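Local coordinates for FAD-binding PCMH-type domain-containing protein (Gibberella zeae, PDB 6YJO) that binds FAD, linked covalently through a histidine and a cysteine, and probably acts as an oxygen-dependent oxidoreductase, at residues 71-76 with 116-121; 153-158 with 234-239. All coordinates share one frame; numbering follows the deposited sequence.

Contact 1: residues 71-76 with 116-121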
loop_
_atom_site.group_PDB
_atom_site.type_symbol
_atom_site.label_atom_id
_atom_site.label_comp_id
_atom_site.label_asym_id
_atom_site.label_seq_id
_atom_site.Cartn_x
_atom_site.Cartn_y
_atom_site.Cartn_z
ATOM N N ALA A 71 -2.398 -25.438 -4.566
ATOM C CA ALA A 71 -1.850 -25.306 -5.908
ATOM C C ALA A 71 -1.569 -23.836 -6.183
ATOM O O ALA A 71 -2.113 -22.944 -5.527
ATOM C CB ALA A 71 -2.792 -25.873 -6.977
ATOM N N ILE A 72 -0.685 -23.599 -7.149
ATOM C CA ILE A 72 -0.421 -22.272 -7.696
ATOM C C ILE A 72 -0.850 -22.284 -9.156
ATOM O O ILE A 72 -0.390 -23.125 -9.937
ATOM C CB ILE A 72 1.061 -21.880 -7.584
ATOM C CG1 ILE A 72 1.516 -21.792 -6.127
ATOM C CG2 ILE A 72 1.292 -20.550 -8.286
ATOM C CD1 ILE A 72 3.025 -21.779 -5.987
ATOM N N ALA A 73 -1.734 -21.360 -9.522
ATOM C CA ALA A 73 -2.026 -21.086 -10.921
ATOM C C ALA A 73 -1.164 -19.925 -11.396
ATOM O O ALA A 73 -0.795 -19.041 -10.618
ATOM C CB ALA A 73 -3.506 -20.760 -11.126
ATOM N N LEU A 74 -0.821 -19.951 -12.680
ATOM C CA LEU A 74 -0.027 -18.904 -13.320
ATOM C C LEU A 74 -0.740 -18.489 -14.602
ATOM O O LEU A 74 -0.291 -18.801 -15.712
ATOM C CB LEU A 74 1.396 -19.393 -13.594
ATOM C CG LEU A 74 2.354 -18.374 -14.218
ATOM C CD1 LEU A 74 2.441 -17.111 -13.369
ATOM C CD2 LEU A 74 3.736 -18.979 -14.411
ATOM N N PRO A 75 -1.868 -17.792 -14.481
ATOM C CA PRO A 75 -2.632 -17.407 -15.669
ATOM C C PRO A 75 -1.913 -16.346 -16.487
ATOM O O PRO A 75 -1.039 -15.626 -16.000
ATOM C CB PRO A 75 -3.934 -16.856 -15.079
ATOM C CG PRO A 75 -3.527 -16.325 -13.746
ATOM C CD PRO A 75 -2.508 -17.313 -13.243
ATOM N N THR A 76 -2.299 -16.264 -17.762
ATOM C CA THR A 76 -1.926 -15.145 -18.614
ATOM C C THR A 76 -3.132 -14.508 -19.286
ATOM O O THR A 76 -2.966 -13.509 -19.995
ATOM C CB THR A 76 -0.920 -15.579 -19.693
ATOM O OG1 THR A 76 -1.561 -16.452 -20.631
ATOM C CG2 THR A 76 0.273 -16.282 -19.059
ATOM N N LEU A 116 -5.659 -22.313 -3.120
ATOM C CA LEU A 116 -5.276 -22.110 -4.509
ATOM C C LEU A 116 -4.824 -20.667 -4.648
ATOM O O LEU A 116 -5.555 -19.742 -4.290
ATOM C CB LEU A 116 -6.434 -22.405 -5.464
ATOM C CG LEU A 116 -6.239 -21.934 -6.915
ATOM C CD1 LEU A 116 -5.099 -22.684 -7.613
ATOM C CD2 LEU A 116 -7.530 -22.072 -7.711
ATOM N N VAL A 117 -3.604 -20.473 -5.132
ATOM C CA VAL A 117 -3.006 -19.147 -5.235
ATOM C C VAL A 117 -2.818 -18.816 -6.706
ATOM O O VAL A 117 -2.028 -19.466 -7.401
ATOM C CB VAL A 117 -1.682 -19.066 -4.457
ATOM C CG1 VAL A 117 -0.990 -17.744 -4.729
ATOM C CG2 VAL A 117 -1.942 -19.226 -2.966
ATOM N N ILE A 118 -3.538 -17.800 -7.169
ATOM C CA ILE A 118 -3.575 -17.401 -8.572
ATOM C C ILE A 118 -2.567 -16.267 -8.732
ATOM O O ILE A 118 -2.827 -15.128 -8.334
ATOM C CB ILE A 118 -4.987 -16.980 -8.993
ATOM C CG1 ILE A 118 -5.971 -18.142 -8.790
ATOM C CG2 ILE A 118 -5.011 -16.508 -10.444
ATOM C CD1 ILE A 118 -7.428 -17.785 -9.032
ATOM N N VAL A 119 -1.408 -16.583 -9.305
ATOM C CA VAL A 119 -0.324 -15.620 -9.479
ATOM C C VAL A 119 -0.540 -14.896 -10.804
ATOM O O VAL A 119 -0.297 -15.453 -11.878
ATOM C CB VAL A 119 1.046 -16.308 -9.438
ATOM C CG1 VAL A 119 2.156 -15.324 -9.815
ATOM C CG2 VAL A 119 1.310 -16.906 -8.058
ATOM N N VAL A 120 -0.971 -13.639 -10.729
ATOM C CA VAL A 120 -1.288 -12.857 -11.919
ATOM C C VAL A 120 -0.057 -12.082 -12.376
ATOM O O VAL A 120 -0.150 -11.204 -13.242
ATOM C CB VAL A 120 -2.472 -11.908 -11.652
ATOM C CG1 VAL A 120 -3.660 -12.681 -11.102
ATOM C CG2 VAL A 120 -2.069 -10.787 -10.694
ATOM N N ASP A 121 1.106 -12.424 -11.815
ATOM C CA ASP A 121 2.338 -11.702 -12.126
ATOM C C ASP A 121 2.655 -11.719 -13.620
ATOM O O ASP A 121 3.283 -10.783 -14.129
ATOM C CB ASP A 121 3.494 -12.311 -11.326
ATOM C CG ASP A 121 4.830 -11.646 -11.613
ATOM O OD1 ASP A 121 4.838 -10.501 -12.113
ATOM O OD2 ASP A 121 5.875 -12.275 -11.336
#
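Ala71, Ile72 and Ala73 pair in parallel with Leu116, Val117 and Ile118, and the short strand axes run 23° apart. Three backbone bonds join them: Val117 N to Ala71 O, Ala73 N to Val117 O, and Val119 N to Ala73 O, each 2.9 Å long. Val119 packs along 72-74. Its CB lies 3.5 Å from Ala73 O; CG1, anti to the backbone N (chi1 172°), meets Leu74 CD1 at 4.0 Å; CG2, beside the backbone N, meets Ile72 CG2 at 3.7 Å. One valine thus spans both residues flanking Ala73. On the other face Leu116 CD1 touches Ala71 CB, 4.0 Å away, while Pro75 crosses Ile118 at about a right angle, its CG 3.6 Å from Ile118 CG2. Past the last bridge the proline ring carries the contact on: Pro75 CD lies 3.2 Å from Val119 O, with no N-H to offer that carbonyl. Strand 116-119 is the middle strand of a three-stranded parallel sheet, between 71-73 and 95-98. Helix 32-41 packs on Ala71, helix 78-90 covers Pro75 and Ile118, and Val120, next in the chain after Val119, touches FAD.

Contact 2: residues 153-158 with 234-239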
loop_
_atom_site.group_PDB
_atom_site.type_symbol
_atom_site.label_atom_id
_atom_site.label_comp_id
_atom_site.label_asym_id
_atom_site.label_seq_id
_atom_site.Cartn_x
_atom_site.Cartn_y
_atom_site.Cartn_z
ATOM N N GLY A 153 3.370 7.638 -23.638
ATOM C CA GLY A 153 3.118 9.054 -23.825
ATOM C C GLY A 153 4.113 9.835 -22.992
ATOM O O GLY A 153 5.326 9.693 -23.173
ATOM N N LYS A 154 3.618 10.677 -22.088
ATOM C CA LYS A 154 4.394 11.143 -20.948
ATOM C C LYS A 154 3.437 11.203 -19.760
ATOM O O LYS A 154 3.195 12.246 -19.158
ATOM C CB LYS A 154 5.065 12.491 -21.204
ATOM C CG LYS A 154 6.440 12.398 -21.847
ATOM C CD LYS A 154 7.227 13.674 -21.591
ATOM C CE LYS A 154 8.571 13.685 -22.294
ATOM N NZ LYS A 154 9.420 14.789 -21.774
ATOM N N ARG A 155 2.865 10.050 -19.433
ATOM C CA ARG A 155 1.766 9.958 -18.491
ATOM C C ARG A 155 2.198 9.143 -17.281
ATOM O O ARG A 155 3.211 8.437 -17.304
ATOM C CB ARG A 155 0.532 9.328 -19.152
ATOM C CG ARG A 155 0.123 9.988 -20.467
ATOM C CD ARG A 155 -0.219 11.463 -20.309
ATOM N NE ARG A 155 -1.422 11.670 -19.504
ATOM C CZ ARG A 155 -2.018 12.847 -19.334
ATOM N NH1 ARG A 155 -1.532 13.936 -19.915
ATOM N NH2 ARG A 155 -3.109 12.934 -18.584
ATOM N N ALA A 156 1.404 9.252 -16.221
ATOM C CA ALA A 156 1.751 8.655 -14.944
ATOM C C ALA A 156 0.502 8.571 -14.085
ATOM O O ALA A 156 -0.490 9.267 -14.324
ATOM C CB ALA A 156 2.835 9.465 -14.227
ATOM N N ILE A 157 0.562 7.697 -13.085
ATOM C CA ILE A 157 -0.449 7.656 -12.035
ATOM C C ILE A 157 0.268 7.743 -10.691
ATOM O O ILE A 157 1.454 7.401 -10.584
ATOM C CB ILE A 157 -1.321 6.382 -12.120
ATOM C CG1 ILE A 157 -0.453 5.122 -12.126
ATOM C CG2 ILE A 157 -2.199 6.412 -13.362
ATOM C CD1 ILE A 157 -1.262 3.844 -12.293
ATOM N N PRO A 158 -0.423 8.211 -9.653
ATOM C CA PRO A 158 0.225 8.338 -8.340
ATOM C C PRO A 158 0.330 6.986 -7.648
ATOM O O PRO A 158 -0.642 6.232 -7.580
ATOM C CB PRO A 158 -0.701 9.292 -7.582
ATOM C CG PRO A 158 -2.052 9.058 -8.192
ATOM C CD PRO A 158 -1.803 8.726 -9.646
ATOM N N THR A 234 -4.740 8.781 -16.128
ATOM C CA THR A 234 -3.384 9.256 -15.900
ATOM C C THR A 234 -3.339 10.781 -15.840
ATOM O O THR A 234 -4.231 11.482 -16.333
ATOM C CB THR A 234 -2.442 8.780 -17.007
ATOM O OG1 THR A 234 -2.718 9.508 -18.210
ATOM C CG2 THR A 234 -2.617 7.291 -17.273
ATOM N N PHE A 235 -2.276 11.288 -15.222
ATOM C CA PHE A 235 -1.919 12.696 -15.286
ATOM C C PHE A 235 -0.602 12.845 -16.040
ATOM O O PHE A 235 0.144 11.880 -16.228
ATOM C CB PHE A 235 -1.813 13.307 -13.881
ATOM C CG PHE A 235 -0.678 12.758 -13.057
ATOM C CD1 PHE A 235 0.591 13.304 -13.152
ATOM C CD2 PHE A 235 -0.884 11.706 -12.179
ATOM C CE1 PHE A 235 1.636 12.806 -12.397
ATOM C CE2 PHE A 235 0.158 11.206 -11.419
ATOM C CZ PHE A 235 1.419 11.755 -11.529
ATOM N N ALA A 236 -0.326 14.068 -16.485
ATOM C CA ALA A 236 0.868 14.316 -17.284
ATOM C C ALA A 236 2.101 14.281 -16.389
ATOM O O ALA A 236 2.185 15.032 -15.411
ATOM C CB ALA A 236 0.761 15.662 -17.997
ATOM N N ALA A 237 3.046 13.407 -16.715
ATOM C CA ALA A 237 4.278 13.314 -15.943
ATOM C C ALA A 237 4.971 14.672 -15.942
ATOM O O ALA A 237 5.290 15.192 -17.022
ATOM C CB ALA A 237 5.208 12.251 -16.524
ATOM N N PRO A 238 5.229 15.277 -14.784
ATOM C CA PRO A 238 5.857 16.598 -14.788
ATOM C C PRO A 238 7.288 16.508 -15.287
ATOM O O PRO A 238 7.945 15.470 -15.202
ATOM C CB PRO A 238 5.798 17.031 -13.321
ATOM C CG PRO A 238 5.850 15.754 -12.563
ATOM C CD PRO A 238 5.177 14.707 -13.425
ATOM N N GLU A 239 7.765 17.625 -15.829
ATOM C CA GLU A 239 9.113 17.710 -16.369
ATOM C C GLU A 239 10.097 18.342 -15.398
ATOM O O GLU A 239 11.311 18.196 -15.587
ATOM C CB GLU A 239 9.100 18.510 -17.682
ATOM C CG GLU A 239 8.525 19.913 -17.550
ATOM C CD GLU A 239 8.521 20.673 -18.869
ATOM O OE1 GLU A 239 8.750 20.042 -19.925
ATOM O OE2 GLU A 239 8.294 21.899 -18.848
#
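Arg155 and Ala236 form a non-hydrogen-bonded antiparallel pair, next to the hydrogen-bonded pair Ala156 and Phe235, whose two bonds are joined by a third from Ala237 N to Lys154 O (2.7 Å). Arg155 folds back over the partner strand, its chain bent at chi2 and chi3 (-60° and -66°). The guanidinium meets Thr234 side-on: NE reaches OG1 at 2.8 Å, nearly straight (174°) and in the guanidinium plane, while NH2 approaches Thr234 O at 2.9 Å from above the carbonyl plane. One guanidinium face lies over the peptide between Phe235 and Ala236, Ala236 N sitting beneath its centre. The Phe235 ring turns to the other side of the strand. Ala156 CB lies over its face, 4.2 Å from the centroid in a CH-pi contact, and Pro158 N comes to its edge, 3.5 Å from CE2. His183 also stacks on this ring, and Trp320 touches Ala156 and Ala237. Thr234 OG1 accepts from Arg155 NE and gives its proton to Met132 O, a carbonyl, so both its roles are used. Arg155 is thus held by neutral oxygens of Thr234, without a carboxylate in this contact; its charge would probably strengthen both bonds.

The two contacts lie in series: 71-76 with 116-121 closes before 153-158 meets 234-239. Their centres are 31 Å apart and their nearest atoms about 15 Å, so they do not touch. Contact 1 belongs to the three-stranded parallel sheet, contact 2 to the antiparallel sheet in which strand 226-236 also pairs with 133-137 and 190-196. Together these sheets are consistent with the two-part FAD-binding domain of PCMH-type flavoproteins. The covalent residues fall on either side of contact 2's first segment in sequence, His102 between the strands of contact 1 and Cys162 soon after Pro158. Segment 116-121 borders the FAD pocket; in contact 2 the side chain of Pro158 is about 10 Å from the bound FAD.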